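Laccase (Botrytis aclada, PDB 3SQR) oxidises phenolic substrates such as hydroquinones with its bound copper ions while reducing dioxygen to water, and probably serves in degrading lignin and detoxifying its breakdown products. Local coordinates at residues A[67-72]-A[109-114]; A[296-301]-A[373-378]. All coordinates share one frame; numbering follows the deposited sequence.

Contact 1: A[67-72]-A[109-114]; sequences TREYWL and IIHVTN. With MAN (alpha-D-mannopyranose), chain C; NAG (2-acetamido-2-deoxy-beta-D-glucopyranose), chain G.
His111 and Glu69 meet through a short hydrogen bond, NE2 of the imidazole donating to Glu69 OE2 over 2.6 Å. The acceptor lies close to the ring plane, whereas NE2 meets Glu69 OE2 on its anti side, 24° out of the carboxylate plane. With ND1 of His111 bonded to Thr154 OG1, both ring nitrogens are engaged, which fixes the rotation of the imidazole; a carboxylate so close would tend to favour the protonated ring. Alongside, in one of two modelled conformers, the five-membered ring of Trp71 forms an offset stack with the imidazole, centroids 4.1 Å apart and planes at 21°. There His111 CD2 sits over the indole face toward its rim, 3.3 Å from Trp71 NE1.

Beneath these side chains the backbones pair as parallel strands: Tyr70 N and Leu72 N donate to the carbonyls of Ile109 and His111, while Ile109 N, His111 N and Thr113 N donate to those of Arg68, Tyr70 and Leu72. An N-glycan chain runs past the 67-72 edge, its mannose O4 accepting from Glu69 N at 3.2 Å. A separate N-acetylglucosamine donates from N2 to Trp71 O at 2.7 Å.

On the face opposite the Trp71–His111 stack, Leu72 CD1 packs 3.6 Å from Ile110 CG2, both side chains pointing the same way. This apolar face of the cupredoxin-like domain rests on Ile100 of strand 100-103 and on Trp125 and Ile123 of strand 123-125, while strand 152-158 flanks 109-114 within the sheet.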
# COMPACT_ATOMS: atom_id res chain seq x y z
N THR A 67 20.03 10.41 10.97
CA THR A 67 19.30 11.12 9.92
C THR A 67 19.71 10.63 8.55
O THR A 67 20.92 10.57 8.24
CB THR A 67 19.50 12.61 10.07
OG1 THR A 67 18.89 13.01 11.30
CG2 THR A 67 18.84 13.34 8.93
N ARG A 68 18.75 10.23 7.73
CA ARG A 68 19.05 9.79 6.38
C ARG A 68 18.33 10.73 5.41
O ARG A 68 17.15 11.01 5.59
CB ARG A 68 18.57 8.40 6.19
CG ARG A 68 19.49 7.39 7.00
CD ARG A 68 19.20 6.03 6.62
NE ARG A 68 19.62 5.11 7.69
CZ ARG A 68 20.87 4.72 7.92
NH1 ARG A 68 21.89 5.16 7.17
NH2 ARG A 68 21.10 3.89 8.92
N GLU A 69 19.07 11.25 4.44
CA GLU A 69 18.55 12.24 3.55
C GLU A 69 18.47 11.73 2.11
O GLU A 69 19.40 11.10 1.60
CB GLU A 69 19.46 13.45 3.61
CG GLU A 69 18.95 14.65 2.80
CD GLU A 69 19.68 15.96 3.15
OE1 GLU A 69 20.89 15.89 3.41
OE2 GLU A 69 19.03 17.02 3.14
N TYR A 70 17.41 12.04 1.41
CA TYR A 70 17.17 11.53 0.08
C TYR A 70 16.66 12.66 -0.78
O TYR A 70 15.96 13.54 -0.31
CB TYR A 70 16.14 10.38 0.09
CG TYR A 70 16.61 9.08 0.63
CD1 TYR A 70 17.17 8.12 -0.21
CD2 TYR A 70 16.49 8.79 1.95
CE1 TYR A 70 17.60 6.88 0.31
CE2 TYR A 70 16.91 7.60 2.46
CZ TYR A 70 17.46 6.66 1.66
OH TYR A 70 17.87 5.49 2.23
N TRP A 71 17.00 12.63 -2.07
CA TRP A 71 16.47 13.56 -3.04
C TRP A 71 15.72 12.74 -4.06
O TRP A 71 16.29 11.84 -4.64
CB TRP A 71 17.59 14.41 -3.70
CG TRP A 71 18.08 15.52 -2.89
CD1 TRP A 71 17.65 16.83 -2.92
CD2 TRP A 71 19.09 15.44 -1.90
NE1 TRP A 71 18.34 17.58 -1.98
CE2 TRP A 71 19.23 16.74 -1.35
CE3 TRP A 71 19.89 14.40 -1.40
CZ2 TRP A 71 20.11 17.00 -0.34
CZ3 TRP A 71 20.79 14.68 -0.42
CH2 TRP A 71 20.90 15.97 0.09
N LEU A 72 14.45 13.02 -4.26
CA LEU A 72 13.68 12.27 -5.26
C LEU A 72 13.14 13.24 -6.23
O LEU A 72 12.64 14.31 -5.87
CB LEU A 72 12.50 11.50 -4.64
CG LEU A 72 12.84 10.38 -3.65
CD1 LEU A 72 11.61 9.72 -3.04
CD2 LEU A 72 13.70 9.38 -4.37
N ILE A 109 14.73 12.51 5.83
CA ILE A 109 14.50 13.78 5.13
C ILE A 109 14.45 13.45 3.65
O ILE A 109 15.46 13.02 3.09
CB ILE A 109 15.65 14.72 5.42
CG1 ILE A 109 15.76 14.95 6.92
CG2 ILE A 109 15.41 16.04 4.68
CD1 ILE A 109 16.95 15.79 7.29
N ILE A 110 13.28 13.61 3.04
CA ILE A 110 13.13 13.21 1.65
C ILE A 110 12.66 14.42 0.85
O ILE A 110 11.54 14.83 0.96
CB ILE A 110 12.17 12.08 1.47
CG1 ILE A 110 12.55 10.94 2.46
CG2 ILE A 110 12.10 11.67 -0.04
CD1 ILE A 110 11.47 9.90 2.71
N HIS A 111 13.58 14.99 0.10
CA HIS A 111 13.30 16.13 -0.76
C HIS A 111 12.66 15.67 -2.03
O HIS A 111 13.32 14.98 -2.82
CB HIS A 111 14.57 16.89 -1.12
CG HIS A 111 15.45 17.19 0.05
ND1 HIS A 111 15.26 18.29 0.86
CD2 HIS A 111 16.54 16.55 0.54
CE1 HIS A 111 16.17 18.30 1.81
NE2 HIS A 111 16.97 17.26 1.64
N VAL A 112 11.38 16.00 -2.22
CA VAL A 112 10.62 15.53 -3.36
C VAL A 112 10.38 16.69 -4.27
O VAL A 112 9.60 17.60 -3.95
CB VAL A 112 9.29 14.89 -3.00
CG1 VAL A 112 8.57 14.44 -4.25
CG2 VAL A 112 9.57 13.62 -2.08
N THR A 113 10.97 16.61 -5.45
CA THR A 113 10.77 17.65 -6.48
C THR A 113 9.88 17.13 -7.56
O THR A 113 10.11 16.03 -8.10
CB THR A 113 12.12 18.08 -7.09
OG1 THR A 113 13.01 18.59 -6.06
CG2 THR A 113 11.88 19.14 -8.23
N ASN A 114 8.82 17.87 -7.85
CA ASN A 114 7.90 17.50 -8.89
C ASN A 114 8.42 18.00 -10.21
O ASN A 114 8.24 19.15 -10.55
CB ASN A 114 6.47 18.07 -8.69
CG ASN A 114 5.54 17.63 -9.71
OD1 ASN A 114 5.88 16.81 -10.59
ND2 ASN A 114 4.25 18.09 -9.60
C1 MAN C . 23.41 9.19 0.22
C2 MAN C . 23.49 10.66 0.68
C3 MAN C . 23.50 10.71 2.22
C4 MAN C . 22.26 10.01 2.77
C5 MAN C . 22.19 8.58 2.23
C6 MAN C . 20.84 7.93 2.57
O2 MAN C . 22.46 11.45 0.10
O3 MAN C . 23.59 12.03 2.71
O4 MAN C . 22.07 10.20 4.19
O5 MAN C . 22.29 8.55 0.80
O6 MAN C . 20.78 6.60 2.06
C1 NAG G . 17.00 11.58 -8.15
C2 NAG G . 18.32 11.64 -7.41
C3 NAG G . 18.63 13.05 -6.96
C4 NAG G . 18.61 13.95 -8.16
C5 NAG G . 17.29 13.84 -8.87
C6 NAG G . 17.21 14.73 -10.11
C7 NAG G . 18.58 9.52 -6.22
C8 NAG G . 18.28 8.82 -4.93
N2 NAG G . 18.17 10.80 -6.24
O3 NAG G . 19.89 13.04 -6.43
O4 NAG G . 18.80 15.24 -7.72
O5 NAG G . 17.05 12.49 -9.28
O6 NAG G . 18.25 14.29 -11.03
O7 NAG G . 19.14 8.93 -7.15

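Contact 2: A[296-301]-A[373-378]; sequences VPYTTD and VASLVP. With MAN (alpha-D-mannopyranose), chain L.
Ser375 presses its CB onto the ring of Tyr298 in a CH-pi contact, joining a short 3-10 turn to the edge strand 293-300 of a six-stranded cupredoxin-type sheet. The turn starts at Val373, whose carbonyl accepts from Leu376 N, and continues through Ala374, whose CB lies beside C6 of a mannose.

That sugar is O-linked, its C1 bonded covalently to Ser375 OG, which stands anti to the carbonyl carbon (chi1 -55°) and so sets where the mannose leaves the turn. Ser375 CB itself lies over the centre of the Tyr298 ring, 3.7 Å from the centroid and 12° off the normal. Mannose C1 comes obliquely to the same ring, 3.6 Å from Tyr298 CD2. The hydroxyl at the far end of the ring is hydrogen-bonded to Glu371.

Leu376 points its CB away from the strand, yet its CD2 returns to within 3.7 Å of Tyr298 OH. At Val377 the backbones meet directly, Val296 N donating to Val377 O over 2.8 Å, and the two valines lie side by side with CG2 of Val296 near CG1 of Val377. Pro378 O then accepts from Asn495 ND2, and the proline side chain touches Arg498.

Between the direct bond and the tyrosine sits one water, which donates to Val296 O and to Ser375 O, the latter at 2.6 Å, and accepts from Val377 N.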
# COMPACT_ATOMS: atom_id res chain seq x y z
N VAL A 296 3.63 -14.06 14.56
CA VAL A 296 4.09 -15.42 14.88
C VAL A 296 4.20 -16.17 13.56
O VAL A 296 3.22 -16.27 12.84
CB VAL A 296 3.08 -16.07 15.82
CG1 VAL A 296 3.53 -17.57 16.14
CG2 VAL A 296 3.02 -15.25 17.02
N PRO A 297 5.37 -16.75 13.29
CA PRO A 297 5.50 -17.39 11.98
C PRO A 297 4.51 -18.54 11.73
O PRO A 297 4.21 -19.31 12.64
CB PRO A 297 6.93 -17.92 12.00
CG PRO A 297 7.66 -17.01 12.99
CD PRO A 297 6.65 -16.70 14.02
N TYR A 298 4.01 -18.63 10.50
CA TYR A 298 3.22 -19.73 10.04
C TYR A 298 3.64 -20.08 8.62
O TYR A 298 4.24 -19.27 7.88
CB TYR A 298 1.73 -19.49 10.15
CG TYR A 298 1.14 -18.59 9.06
CD1 TYR A 298 1.18 -17.22 9.18
CD2 TYR A 298 0.54 -19.14 7.94
CE1 TYR A 298 0.62 -16.41 8.22
CE2 TYR A 298 -0.03 -18.33 6.95
CZ TYR A 298 0.01 -16.94 7.15
OH TYR A 298 -0.53 -16.09 6.23
N THR A 299 3.42 -21.34 8.27
CA THR A 299 3.82 -21.80 6.95
C THR A 299 2.62 -21.92 6.05
O THR A 299 1.49 -22.26 6.46
CB THR A 299 4.60 -23.13 7.03
OG1 THR A 299 3.82 -24.07 7.77
CG2 THR A 299 5.92 -22.94 7.69
N THR A 300 2.84 -21.61 4.79
CA THR A 300 1.80 -21.65 3.81
C THR A 300 2.45 -21.94 2.46
O THR A 300 3.59 -21.57 2.24
CB THR A 300 0.97 -20.32 3.79
OG1 THR A 300 -0.16 -20.54 2.96
CG2 THR A 300 1.86 -19.11 3.26
N ASP A 301 1.71 -22.60 1.58
CA ASP A 301 2.18 -22.82 0.21
C ASP A 301 1.88 -21.67 -0.73
O ASP A 301 2.52 -21.54 -1.79
CB ASP A 301 1.51 -24.08 -0.39
CG ASP A 301 2.00 -25.36 0.25
OD1 ASP A 301 3.22 -25.47 0.54
OD2 ASP A 301 1.14 -26.25 0.45
N VAL A 373 -7.78 -14.77 9.10
CA VAL A 373 -7.48 -14.08 10.36
C VAL A 373 -6.78 -14.95 11.36
O VAL A 373 -5.86 -14.48 12.07
CB VAL A 373 -8.72 -13.40 10.97
CG1 VAL A 373 -9.16 -12.21 10.09
CG2 VAL A 373 -9.88 -14.40 11.16
N ALA A 374 -7.15 -16.23 11.43
CA ALA A 374 -6.49 -17.11 12.43
C ALA A 374 -5.01 -17.32 12.27
O ALA A 374 -4.32 -17.68 13.22
CB ALA A 374 -7.22 -18.46 12.52
N SER A 375 -4.51 -17.05 11.05
CA SER A 375 -3.11 -17.17 10.77
C SER A 375 -2.29 -15.93 11.09
O SER A 375 -1.09 -15.99 11.10
CB SER A 375 -2.90 -17.45 9.29
OG SER A 375 -3.58 -18.58 8.75
N LEU A 376 -2.94 -14.82 11.34
CA LEU A 376 -2.22 -13.55 11.42
C LEU A 376 -2.18 -13.04 12.86
O LEU A 376 -2.99 -12.17 13.26
CB LEU A 376 -2.92 -12.57 10.50
CG LEU A 376 -3.02 -12.92 9.00
CD1 LEU A 376 -3.72 -11.70 8.26
CD2 LEU A 376 -1.64 -13.26 8.41
N VAL A 377 -1.22 -13.56 13.62
CA VAL A 377 -1.12 -13.29 15.06
C VAL A 377 0.09 -12.46 15.34
O VAL A 377 1.16 -12.93 15.21
CB VAL A 377 -1.05 -14.62 15.86
CG1 VAL A 377 -1.02 -14.34 17.39
CG2 VAL A 377 -2.22 -15.48 15.45
N PRO A 378 -0.09 -11.16 15.67
CA PRO A 378 1.03 -10.31 15.96
C PRO A 378 1.88 -10.92 17.05
O PRO A 378 1.36 -11.47 18.04
CB PRO A 378 0.37 -8.99 16.40
CG PRO A 378 -0.96 -9.03 15.67
CD PRO A 378 -1.37 -10.47 15.82
C1 MAN L . -2.83 -19.77 9.15
C2 MAN L . -3.13 -20.78 8.05
C3 MAN L . -4.58 -21.24 8.09
C4 MAN L . -4.91 -21.76 9.49
C5 MAN L . -4.60 -20.67 10.51
C6 MAN L . -4.84 -21.17 11.94
O2 MAN L . -2.21 -21.86 8.19
O3 MAN L . -4.80 -22.19 7.03
O4 MAN L . -6.28 -22.04 9.55
O5 MAN L . -3.23 -20.27 10.42
O6 MAN L . -3.94 -22.27 12.16
O HOH W 1 0.61 -15.67 13.01

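Overall arrangement
From the N terminus the chain first reaches contact 1, where strand 107-114 returns beside strand 67-79 and closes a loop of 36 residues, containing strands 86-91 and 100-103, within the first multicopper oxidase domain. Contact 2 follows in series, so the loops neither nest nor cross. Its 71 intervening residues run from strand 293-300, at the edge of the second domain's sheet, to the connection that precedes strand 387-398 of the third; it thus fastens that linker to the second domain. The two contacts lie on opposite sides of the chain's centre, their own centres 36 Å apart. Glycans rooted outside its segments lie against contact 1, whereas contact 2 itself bears an O-linked mannose.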